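Local coordinates for protein beta-galacturonidase (Eisenbergiella tayi, PDB 6NCX) that probably hydrolyses beta-linked uronic acid glycosides as a glycoside hydrolase of family 2, and binds alpha-D-galacturonate, at residues E15-L20 against P38-W43; Y427-K432 against F461-I466. All coordinates share one frame; numbering follows the deposited sequence.

In the fold
The two interactions belong to different domains and do not touch. Interaction 1 pairs two strands of an N-terminal beta-sandwich region, where the 15-18 turn enters strand 19-26. Interaction 2 pairs two neighbouring strands of the TIM barrel and carries part of the galacturonate site. Their centres are 37 Å apart, on opposite sides of the centre of the chain, and their nearest atoms are about 21 Å apart. In sequence, interaction 1 closes before interaction 2 opens. Only interaction 2 contains a residue of the sugar site, Glu465; interaction 1 lies away from that site and packs instead against a second subunit. Both use backbone pairing with a bulge, antiparallel in 15-20/38-43 and parallel in 427-432/461-466.

Interaction 1 (E15-L20 against P38-W43); sequences ELSSAL and PVPGCW
The flat cis peptide between Val39 and Pro40 meets the turn of Ser17 to Ala19. Its carbonyl oxygen, Val39 O, accepts a bond of 3.1 Å from Ala19 N. Beside it, Pro40 CD packs 3.8 Å from Ser17 CB. The return bond, Val39 N to Ala19 O, is 2.8 Å long. Val39 stands opposite two residues, Ser18 and Ala19, an arrangement that fits a G1 beta bulge. Ser18 has the positive phi (52°) that suits its first position. Ala19 and Val39 lie on one face of the sheet, Leu20 and Pro38 on the other. Val39 CG1 points anti to the backbone N (chi1 -177°) and comes 3.9 Å from Ser17 CB. Leu20 CD2 rests 4.0 Å from Pro38 CA. Within the turn, Ser17 OG donates to the anti lone pair of Glu15 OE1 at 2.7 Å. Strand 35-39 is the outermost strand of its sheet in this chain, next to 19-26, then 55-63. Val39 packs on Trp21 and on Tyr58 of strand 55-63, while Leu20 packs on Gln294 and Pro38 on Met298, both in helix 290-302 of a second subunit.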
loop_
_atom_site.group_PDB
_atom_site.type_symbol
_atom_site.label_atom_id
_atom_site.label_comp_id
_atom_site.label_asym_id
_atom_site.label_seq_id
_atom_site.Cartn_x
_atom_site.Cartn_y
_atom_site.Cartn_z
ATOM N N GLU C 15 -8.567 -35.151 -22.772
ATOM C CA GLU C 15 -8.103 -33.778 -22.653
ATOM C C GLU C 15 -6.588 -33.734 -22.822
ATOM O O GLU C 15 -5.861 -34.496 -22.183
ATOM C CB GLU C 15 -8.525 -33.170 -21.312
ATOM C CG GLU C 15 -7.918 -31.793 -21.062
ATOM C CD GLU C 15 -8.556 -31.030 -19.908
ATOM O OE1 GLU C 15 -8.357 -29.790 -19.844
ATOM O OE2 GLU C 15 -9.258 -31.649 -19.078
ATOM N N LEU C 16 -6.120 -32.860 -23.720
ATOM C CA LEU C 16 -4.703 -32.593 -23.929
ATOM C C LEU C 16 -4.242 -31.305 -23.244
ATOM O O LEU C 16 -3.036 -31.050 -23.171
ATOM C CB LEU C 16 -4.403 -32.523 -25.435
ATOM C CG LEU C 16 -4.772 -33.752 -26.278
ATOM C CD1 LEU C 16 -4.528 -33.506 -27.760
ATOM C CD2 LEU C 16 -3.971 -34.934 -25.847
ATOM N N SER C 17 -5.168 -30.477 -22.777
ATOM C CA SER C 17 -4.846 -29.395 -21.856
ATOM C C SER C 17 -4.776 -29.982 -20.444
ATOM O O SER C 17 -4.782 -31.203 -20.258
ATOM C CB SER C 17 -5.871 -28.267 -21.971
ATOM O OG SER C 17 -7.203 -28.773 -22.018
ATOM N N SER C 18 -4.759 -29.114 -19.427
ATOM C CA SER C 18 -4.388 -29.512 -18.069
ATOM C C SER C 18 -3.046 -30.238 -18.087
ATOM O O SER C 18 -2.884 -31.307 -17.502
ATOM C CB SER C 18 -5.464 -30.392 -17.415
ATOM O OG SER C 18 -6.709 -29.734 -17.314
ATOM N N ALA C 19 -2.078 -29.656 -18.793
ATOM C CA ALA C 19 -0.772 -30.281 -18.949
ATOM C C ALA C 19 0.257 -29.205 -19.237
ATOM O O ALA C 19 -0.079 -28.064 -19.551
ATOM C CB ALA C 19 -0.768 -31.320 -20.076
ATOM N N LEU C 20 1.521 -29.597 -19.150
ATOM C CA LEU C 20 2.631 -28.776 -19.606
ATOM C C LEU C 20 2.910 -29.114 -21.064
ATOM O O LEU C 20 2.988 -30.298 -21.417
ATOM C CB LEU C 20 3.873 -29.049 -18.758
ATOM C CG LEU C 20 3.683 -28.901 -17.249
ATOM C CD1 LEU C 20 4.972 -29.236 -16.515
ATOM C CD2 LEU C 20 3.212 -27.490 -16.925
ATOM N N PRO C 38 2.159 -24.166 -18.979
ATOM C CA PRO C 38 0.850 -24.791 -18.734
ATOM C C PRO C 38 -0.161 -24.467 -19.818
ATOM O O PRO C 38 -0.202 -23.357 -20.358
ATOM C CB PRO C 38 0.418 -24.181 -17.397
ATOM C CG PRO C 38 1.050 -22.805 -17.429
ATOM C CD PRO C 38 2.386 -22.991 -18.115
ATOM N N VAL C 39 -0.974 -25.464 -20.139
ATOM C CA VAL C 39 -2.141 -25.279 -20.993
ATOM C C VAL C 39 -3.314 -25.820 -20.187
ATOM O O VAL C 39 -3.205 -26.918 -19.636
ATOM C CB VAL C 39 -1.981 -25.981 -22.354
ATOM C CG1 VAL C 39 -3.182 -25.711 -23.249
ATOM C CG2 VAL C 39 -0.688 -25.527 -23.039
ATOM N N PRO C 40 -4.396 -25.047 -19.988
ATOM C CA PRO C 40 -4.513 -23.632 -20.394
ATOM C C PRO C 40 -3.558 -22.680 -19.652
ATOM O O PRO C 40 -3.032 -23.030 -18.584
ATOM C CB PRO C 40 -5.981 -23.284 -20.068
ATOM C CG PRO C 40 -6.374 -24.275 -19.010
ATOM C CD PRO C 40 -5.616 -25.540 -19.323
ATOM N N GLY C 41 -3.361 -21.499 -20.246
ATOM C CA GLY C 41 -2.533 -20.443 -19.688
ATOM C C GLY C 41 -2.412 -19.302 -20.676
ATOM O O GLY C 41 -2.751 -19.427 -21.850
ATOM N N CYS C 42 -1.934 -18.161 -20.173
ATOM C CA CYS C 42 -1.489 -17.058 -21.025
ATOM C C CYS C 42 -0.008 -16.816 -20.768
ATOM O O CYS C 42 0.472 -16.996 -19.646
ATOM C CB CYS C 42 -2.288 -15.755 -20.774
ATOM S SG CYS C 42 -4.093 -15.910 -20.947
ATOM N N TRP C 43 0.724 -16.403 -21.810
ATOM C CA TRP C 43 2.163 -16.276 -21.646
ATOM C C TRP C 43 2.570 -14.979 -20.959
ATOM O O TRP C 43 3.728 -14.875 -20.524
ATOM C CB TRP C 43 2.892 -16.429 -22.993
ATOM C CG TRP C 43 2.672 -15.342 -24.034
ATOM C CD1 TRP C 43 2.886 -13.994 -23.892
ATOM C CD2 TRP C 43 2.242 -15.536 -25.385
ATOM N NE1 TRP C 43 2.587 -13.337 -25.069
ATOM C CE2 TRP C 43 2.195 -14.259 -26.002
ATOM C CE3 TRP C 43 1.868 -16.661 -26.130
ATOM C CZ2 TRP C 43 1.791 -14.082 -27.329
ATOM C CZ3 TRP C 43 1.476 -16.481 -27.456
ATOM C CH2 TRP C 43 1.445 -15.205 -28.040
#

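Interaction 2 (Y427-K432 against F461-I466); sequences YNIYPK and FLITEI. With ADA (alpha-D-galactopyranuronic acid), chain I.
Glu465 OE1 is gripped by the sugar and by an arginine: O2 of the bound galacturonic acid donates to Glu465 OE1 at 2.9 Å, and Arg309 forms a salt bridge. This is a beta-alpha-beta unit of the TIM barrel, in which strands 425-428 and 461-466 run parallel and helix 439-453 connects them. The carboxylate of Glu465 and the amide of Asn428 are stacked, with planes only 15° apart, and Asn428 CG is 3.4 Å from Glu465 CD. The Glu465 chain is extended beyond CG (chi2 -176°), which carries the carboxylate to the sugar. At the oxygen end of the amide, Thr464 OG1 donates to Asn428 OD1 at 2.7 Å, tilted 24° from the carbonyl plane. Asn428 ND2 bonds to Asn377, another residue of the sugar site. Together these bonds fix the rotation of the amide. Glu465 OE2 lies at the edge of the Tyr430 ring, near its plane and close to Tyr430 OH, but the position of OE2 is doubtful. The same ring meets Tyr434, also of the sugar site.

The backbones pair through Tyr427 N to Leu462 O (3.0 Å), Thr464 N to Tyr427 O and Ile429 N to Glu465 O (3.1 Å). Tyr427 pairs with Ile463 but Asn428 with Glu465, so the second strand carries one extra residue, a beta bulge. Tyr427 CD1 meets the edge of the Phe461 ring, and both residues pack on helix 439-453. Further along, Ile429 and Ile466 lie side by side, and Ile429 and Ile463 cross at about a right angle: Ile429 CD1 is 3.8 Å from Ile466 CD1 and 3.6 Å from Ile463 CD1.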
loop_
_atom_site.group_PDB
_atom_site.type_symbol
_atom_site.label_atom_id
_atom_site.label_comp_id
_atom_site.label_asym_id
_atom_site.label_seq_id
_atom_site.Cartn_x
_atom_site.Cartn_y
_atom_site.Cartn_z
ATOM N N TYR C 427 -27.955 1.079 -22.073
ATOM C CA TYR C 427 -27.078 2.237 -22.080
ATOM C C TYR C 427 -25.966 2.150 -21.031
ATOM O O TYR C 427 -26.165 1.668 -19.906
ATOM C CB TYR C 427 -27.904 3.515 -21.898
ATOM C CG TYR C 427 -28.126 4.178 -23.224
ATOM C CD1 TYR C 427 -29.230 3.867 -23.998
ATOM C CD2 TYR C 427 -27.195 5.073 -23.736
ATOM C CE1 TYR C 427 -29.427 4.457 -25.255
ATOM C CE2 TYR C 427 -27.379 5.677 -24.987
ATOM C CZ TYR C 427 -28.496 5.362 -25.739
ATOM O OH TYR C 427 -28.688 5.945 -26.971
ATOM N N ASN C 428 -24.785 2.619 -21.420
ATOM C CA ASN C 428 -23.667 2.824 -20.511
ATOM C C ASN C 428 -23.547 4.318 -20.199
ATOM O O ASN C 428 -23.334 5.127 -21.110
ATOM C CB ASN C 428 -22.367 2.317 -21.131
ATOM C CG ASN C 428 -22.445 0.866 -21.562
ATOM O OD1 ASN C 428 -23.311 0.111 -21.114
ATOM N ND2 ASN C 428 -21.520 0.462 -22.423
ATOM N N ILE C 429 -23.641 4.672 -18.914
ATOM C CA ILE C 429 -23.570 6.054 -18.457
ATOM C C ILE C 429 -22.636 6.163 -17.252
ATOM O O ILE C 429 -22.543 5.257 -16.418
ATOM C CB ILE C 429 -24.978 6.586 -18.105
ATOM C CG1 ILE C 429 -25.559 5.786 -16.924
ATOM C CG2 ILE C 429 -25.889 6.552 -19.353
ATOM C CD1 ILE C 429 -26.814 6.386 -16.311
ATOM N N TYR C 430 -21.939 7.289 -17.151
ATOM C CA TYR C 430 -21.046 7.530 -16.010
ATOM C C TYR C 430 -21.205 8.922 -15.411
ATOM O O TYR C 430 -20.228 9.653 -15.257
ATOM C CB TYR C 430 -19.599 7.303 -16.415
ATOM C CG TYR C 430 -19.291 5.858 -16.599
ATOM C CD1 TYR C 430 -19.568 5.234 -17.805
ATOM C CD2 TYR C 430 -18.716 5.108 -15.574
ATOM C CE1 TYR C 430 -19.295 3.916 -18.007
ATOM C CE2 TYR C 430 -18.420 3.763 -15.768
ATOM C CZ TYR C 430 -18.725 3.176 -16.992
ATOM O OH TYR C 430 -18.461 1.859 -17.240
ATOM N N PRO C 431 -22.428 9.317 -15.038
ATOM C CA PRO C 431 -22.571 10.538 -14.242
ATOM C C PRO C 431 -21.991 10.292 -12.858
ATOM O O PRO C 431 -22.135 9.198 -12.293
ATOM C CB PRO C 431 -24.087 10.758 -14.196
ATOM C CG PRO C 431 -24.622 9.359 -14.159
ATOM C CD PRO C 431 -23.705 8.564 -15.083
ATOM N N LYS C 432 -21.304 11.309 -12.340
ATOM C CA LYS C 432 -20.527 11.333 -11.102
ATOM C C LYS C 432 -19.133 10.724 -11.268
ATOM O O LYS C 432 -18.306 10.880 -10.370
ATOM C CB LYS C 432 -21.225 10.645 -9.911
ATOM C CG LYS C 432 -22.515 11.324 -9.481
ATOM C CD LYS C 432 -22.476 12.812 -9.776
ATOM C CE LYS C 432 -22.094 13.630 -8.580
ATOM N NZ LYS C 432 -23.218 14.545 -8.189
ATOM N N PHE C 461 -35.602 -1.572 -20.628
ATOM C CA PHE C 461 -34.464 -0.663 -20.587
ATOM C C PHE C 461 -33.512 -1.075 -19.468
ATOM O O PHE C 461 -33.939 -1.277 -18.329
ATOM C CB PHE C 461 -34.951 0.780 -20.386
ATOM C CG PHE C 461 -33.852 1.786 -20.185
ATOM C CD1 PHE C 461 -32.976 2.102 -21.218
ATOM C CD2 PHE C 461 -33.709 2.444 -18.967
ATOM C CE1 PHE C 461 -31.960 3.045 -21.032
ATOM C CE2 PHE C 461 -32.698 3.384 -18.781
ATOM C CZ PHE C 461 -31.827 3.683 -19.817
ATOM N N LEU C 462 -32.225 -1.187 -19.791
ATOM C CA LEU C 462 -31.201 -1.562 -18.821
ATOM C C LEU C 462 -30.074 -0.543 -18.835
ATOM O O LEU C 462 -29.703 -0.029 -19.895
ATOM C CB LEU C 462 -30.596 -2.944 -19.118
ATOM C CG LEU C 462 -31.482 -4.178 -18.979
ATOM C CD1 LEU C 462 -30.879 -5.317 -19.760
ATOM C CD2 LEU C 462 -31.684 -4.558 -17.515
ATOM N N ILE C 463 -29.527 -0.255 -17.658
ATOM C CA ILE C 463 -28.247 0.427 -17.572
ATOM C C ILE C 463 -27.201 -0.685 -17.561
ATOM O O ILE C 463 -27.010 -1.379 -16.566
ATOM C CB ILE C 463 -28.163 1.353 -16.358
ATOM C CG1 ILE C 463 -29.070 2.570 -16.567
ATOM C CG2 ILE C 463 -26.735 1.825 -16.145
ATOM C CD1 ILE C 463 -28.555 3.522 -17.615
ATOM N N THR C 464 -26.572 -0.903 -18.708
ATOM C CA THR C 464 -25.605 -1.981 -18.835
ATOM C C THR C 464 -24.226 -1.610 -18.304
ATOM O O THR C 464 -23.378 -2.491 -18.188
ATOM C CB THR C 464 -25.517 -2.435 -20.298
ATOM O OG1 THR C 464 -25.615 -1.305 -21.178
ATOM C CG2 THR C 464 -26.651 -3.375 -20.587
ATOM N N GLU C 465 -23.999 -0.353 -17.936
ATOM C CA GLU C 465 -22.745 0.038 -17.307
ATOM C C GLU C 465 -22.964 1.294 -16.476
ATOM O O GLU C 465 -23.487 2.288 -16.981
ATOM C CB GLU C 465 -21.656 0.287 -18.353
ATOM C CG GLU C 465 -21.024 -0.966 -18.897
ATOM C CD GLU C 465 -19.893 -0.686 -19.846
ATOM O OE1 GLU C 465 -19.643 -1.535 -20.740
ATOM O OE2 GLU C 465 -19.259 0.385 -19.697
ATOM N N ILE C 466 -22.555 1.240 -15.210
ATOM C CA ILE C 466 -22.392 2.422 -14.376
ATOM C C ILE C 466 -21.409 2.034 -13.280
ATOM O O ILE C 466 -21.289 0.862 -12.922
ATOM C CB ILE C 466 -23.756 2.909 -13.815
ATOM C CG1 ILE C 466 -23.682 4.320 -13.229
ATOM C CG2 ILE C 466 -24.280 1.969 -12.778
ATOM C CD1 ILE C 466 -25.057 5.044 -13.253
HETATM C C1 ADA I . -17.082 1.965 -21.621
HETATM C C2 ADA I . -16.627 0.552 -22.054
HETATM C C3 ADA I . -15.860 -0.219 -21.045
HETATM C C4 ADA I . -14.956 0.601 -20.191
HETATM C C5 ADA I . -15.655 1.862 -19.669
HETATM C C6 ADA I . -14.746 2.773 -18.840
HETATM O O1 ADA I . -18.292 1.937 -20.900
HETATM O O2 ADA I . -17.743 -0.166 -22.496
HETATM O O3 ADA I . -15.128 -1.242 -21.682
HETATM O O4 ADA I . -13.824 1.001 -20.927
HETATM O O5 ADA I . -16.113 2.665 -20.794
HETATM O O6B ADA I . -14.085 2.340 -17.857
HETATM O O6A ADA I . -14.675 3.984 -19.166
#